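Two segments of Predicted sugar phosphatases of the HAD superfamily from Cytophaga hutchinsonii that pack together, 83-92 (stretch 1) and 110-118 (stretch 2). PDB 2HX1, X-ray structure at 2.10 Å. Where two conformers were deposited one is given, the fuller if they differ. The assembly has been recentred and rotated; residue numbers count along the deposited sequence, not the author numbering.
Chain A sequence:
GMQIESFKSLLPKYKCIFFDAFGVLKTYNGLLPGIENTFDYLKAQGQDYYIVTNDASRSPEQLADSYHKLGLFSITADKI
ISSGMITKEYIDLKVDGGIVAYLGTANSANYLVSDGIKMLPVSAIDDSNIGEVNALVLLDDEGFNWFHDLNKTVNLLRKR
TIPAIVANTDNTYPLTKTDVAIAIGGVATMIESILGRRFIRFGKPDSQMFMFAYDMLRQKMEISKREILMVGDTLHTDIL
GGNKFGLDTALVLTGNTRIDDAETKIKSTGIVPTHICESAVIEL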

# COMPACT_ATOMS: atom_id res chain seq x y z
N SER A 83 15.42 -3.58 -21.30
CA SER A 83 14.28 -2.66 -21.16
C SER A 83 14.68 -1.24 -21.57
O SER A 83 13.82 -0.45 -21.94
CB SER A 83 13.69 -2.70 -19.76
OG SER A 83 14.59 -2.19 -18.82
N GLY A 84 15.98 -0.94 -21.56
CA GLY A 84 16.44 0.34 -22.08
C GLY A 84 16.06 0.59 -23.53
O GLY A 84 15.90 1.75 -23.95
N MSE A 85 15.89 -0.48 -24.30
CA MSE A 85 15.45 -0.35 -25.68
C MSE A 85 14.01 0.18 -25.75
O MSE A 85 13.67 0.97 -26.64
CB MSE A 85 15.55 -1.69 -26.39
CG MSE A 85 17.02 -2.14 -26.58
SE MSE A 85 17.25 -4.05 -26.85
CE MSE A 85 15.96 -4.32 -28.36
N ILE A 86 13.17 -0.23 -24.80
CA ILE A 86 11.81 0.22 -24.76
C ILE A 86 11.78 1.70 -24.41
O ILE A 86 11.07 2.49 -25.04
CB ILE A 86 10.94 -0.51 -23.71
CG1 ILE A 86 10.94 -2.03 -23.95
CG2 ILE A 86 9.51 0.04 -23.77
CD1 ILE A 86 10.30 -2.79 -22.81
N THR A 87 12.55 2.07 -23.39
CA THR A 87 12.64 3.45 -22.96
C THR A 87 13.04 4.37 -24.13
O THR A 87 12.42 5.39 -24.34
CB THR A 87 13.69 3.61 -21.89
OG1 THR A 87 13.29 2.86 -20.74
CG2 THR A 87 13.87 5.06 -21.50
N LYS A 88 14.08 3.98 -24.85
CA LYS A 88 14.57 4.72 -25.99
C LYS A 88 13.48 4.94 -27.02
O LYS A 88 13.31 6.05 -27.50
CB LYS A 88 15.74 3.97 -26.65
CG LYS A 88 16.51 4.76 -27.70
CD LYS A 88 17.99 4.30 -27.74
CE LYS A 88 18.84 5.07 -28.78
NZ LYS A 88 18.93 6.53 -28.51
N GLU A 89 12.75 3.87 -27.36
CA GLU A 89 11.68 3.98 -28.35
C GLU A 89 10.54 4.85 -27.87
O GLU A 89 9.88 5.52 -28.67
CB GLU A 89 11.11 2.60 -28.73
CG GLU A 89 12.09 1.68 -29.47
N TYR A 90 10.28 4.81 -26.55
CA TYR A 90 9.23 5.62 -25.95
C TYR A 90 9.56 7.10 -26.01
O TYR A 90 8.71 7.90 -26.37
CB TYR A 90 8.95 5.21 -24.51
CG TYR A 90 7.71 5.87 -23.93
CD1 TYR A 90 7.77 7.14 -23.37
CD2 TYR A 90 6.49 5.22 -23.95
CE1 TYR A 90 6.63 7.76 -22.83
CE2 TYR A 90 5.34 5.84 -23.45
CZ TYR A 90 5.43 7.10 -22.89
OH TYR A 90 4.31 7.69 -22.36
N ILE A 91 10.80 7.45 -25.67
CA ILE A 91 11.28 8.82 -25.77
C ILE A 91 11.22 9.33 -27.20
O ILE A 91 10.70 10.42 -27.45
CB ILE A 91 12.71 8.95 -25.24
CG1 ILE A 91 12.71 8.76 -23.72
CG2 ILE A 91 13.30 10.32 -25.57
CD1 ILE A 91 14.11 8.59 -23.15
N ASP A 92 11.75 8.56 -28.14
CA ASP A 92 11.79 8.99 -29.53
C ASP A 92 10.37 9.27 -30.03
O ASP A 92 10.11 10.23 -30.77
CB ASP A 92 12.39 7.91 -30.42
CG ASP A 92 12.24 8.23 -31.93
OD1 ASP A 92 12.85 9.23 -32.40
OD2 ASP A 92 11.52 7.47 -32.63
N ASN A 110 24.10 8.14 -22.08
CA ASN A 110 24.64 8.22 -23.46
C ASN A 110 23.83 7.47 -24.52
O ASN A 110 23.57 7.98 -25.62
CB ASN A 110 26.10 7.71 -23.47
CG ASN A 110 27.12 8.81 -23.10
OD1 ASN A 110 26.82 10.02 -23.12
ND2 ASN A 110 28.35 8.38 -22.77
N TYR A 111 23.40 6.26 -24.17
CA TYR A 111 22.56 5.44 -25.04
C TYR A 111 21.26 6.15 -25.46
O TYR A 111 20.72 5.85 -26.53
CB TYR A 111 22.18 4.16 -24.30
CG TYR A 111 21.31 3.16 -25.05
CD1 TYR A 111 21.64 2.73 -26.36
CD2 TYR A 111 20.20 2.58 -24.44
CE1 TYR A 111 20.86 1.76 -27.04
CE2 TYR A 111 19.41 1.61 -25.10
CZ TYR A 111 19.73 1.22 -26.40
OH TYR A 111 18.94 0.28 -27.03
N LEU A 112 20.74 7.05 -24.62
CA LEU A 112 19.44 7.68 -24.94
C LEU A 112 19.59 8.97 -25.74
O LEU A 112 18.60 9.49 -26.27
CB LEU A 112 18.61 7.91 -23.67
CG LEU A 112 18.11 6.67 -22.92
CD1 LEU A 112 17.43 7.10 -21.62
CD2 LEU A 112 17.16 5.86 -23.76
N VAL A 113 20.83 9.46 -25.86
CA VAL A 113 21.12 10.66 -26.66
C VAL A 113 20.53 10.52 -28.08
O VAL A 113 20.60 9.45 -28.70
CB VAL A 113 22.66 10.90 -26.69
CG1 VAL A 113 23.08 11.86 -27.78
CG2 VAL A 113 23.12 11.39 -25.31
N SER A 114 19.90 11.59 -28.57
CA SER A 114 19.31 11.58 -29.91
C SER A 114 19.08 13.00 -30.44
O SER A 114 19.28 13.98 -29.72
CB SER A 114 17.99 10.78 -29.90
OG SER A 114 17.03 11.41 -29.09
N ASP A 115 18.66 13.08 -31.71
CA ASP A 115 18.38 14.37 -32.36
C ASP A 115 17.09 15.01 -31.81
O ASP A 115 16.06 14.33 -31.64
CB ASP A 115 18.28 14.20 -33.88
CG ASP A 115 19.65 14.10 -34.54
OD1 ASP A 115 20.48 15.03 -34.36
OD2 ASP A 115 19.90 13.10 -35.25
N GLY A 116 17.16 16.31 -31.53
CA GLY A 116 16.02 17.05 -31.03
C GLY A 116 15.97 17.16 -29.51
O GLY A 116 15.38 18.12 -28.98
N ILE A 117 16.59 16.22 -28.81
CA ILE A 117 16.54 16.22 -27.35
C ILE A 117 17.92 16.35 -26.70
O ILE A 117 18.89 15.80 -27.19
CB ILE A 117 15.84 14.98 -26.81
CG1 ILE A 117 14.45 14.87 -27.44
CG2 ILE A 117 15.77 15.06 -25.28
CD1 ILE A 117 13.58 13.79 -26.85
N LYS A 118 17.98 17.10 -25.59
CA LYS A 118 19.18 17.17 -24.79
C LYS A 118 18.92 16.40 -23.51
O LYS A 118 17.88 16.58 -22.85
CB LYS A 118 19.59 18.62 -24.50
CG LYS A 118 18.53 19.67 -24.79

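What forms the apolar centre of the contact? Leu 112, buried, reaches the helix of stretch 1 where the two backbones come nearest, the CA atoms of Lys 88 and Leu 112 lying 5.8 Å apart. Its CA-to-CB bond points sideways, but the m, t rotamer brings the branched end closer. Leu 112 CD2 settles 3.6 Å from Lys 88 CA and 4.1 Å from Thr 87 CG2, while Leu 112 CD1 lies 3.9 Å from Ile 91 CD1. Thr 87 and Ile 91 are buried, and both point toward stretch 2; Thr 87 suits the place because it offers a methyl group to the leucine.

How does the apolar packing continue along the helix? Ile 91 also meets Ile 117, with Ile 91 CG2 3.7 Å from Ile 117 CD1. A beta-branched isoleucine carries methyl groups at two levels, and Ile 91 uses this: its CD1 approaches Leu 112 while its CG2 approaches Ile 117. Three aliphatic side chains are thereby linked without any polar group having to be satisfied among them.

What lets the Tyr 111 ring lie against the helix? Its CA-to-CB bond points sideways, but with chi1 t the end of the side chain comes nearer to the helix. The carbonyl Gly 84 O lies 3.7 Å from Tyr 111 CE2, oblique to the ring. The selenomethionine Met 85 points away overall, yet Met 85 CG comes within 3.1 Å of Tyr 111 OH, a tight approach, and Met 85 N lies at the ring's edge. Over one face passes the aliphatic part of Lys 88, with Lys 88 CD 3.8 Å from Tyr 111 CZ and 3.9 Å from the centroid of the Tyr 111 ring, a CH-pi contact.

Where does the contact become polar? The change occurs along Lys 88 itself, the residue of stretch 1 most covered by the other stretch. Chi1 to chi3 are all t, extending the chain past the ring, and chi4 is p. A hydrogen bond follows, from Lys 88 NZ to Tyr 111 O at 2.8 Å; Lys 88 NZ also lies 3.4 Å from Val 113 O. Any cation-pi attraction to the ring is weak at most, since Lys 88 NZ is 5.4 Å from the Tyr 111 centroid. Lysine suits this place because its methylenes can pack on an aromatic face while its amino group reaches a backbone carbonyl.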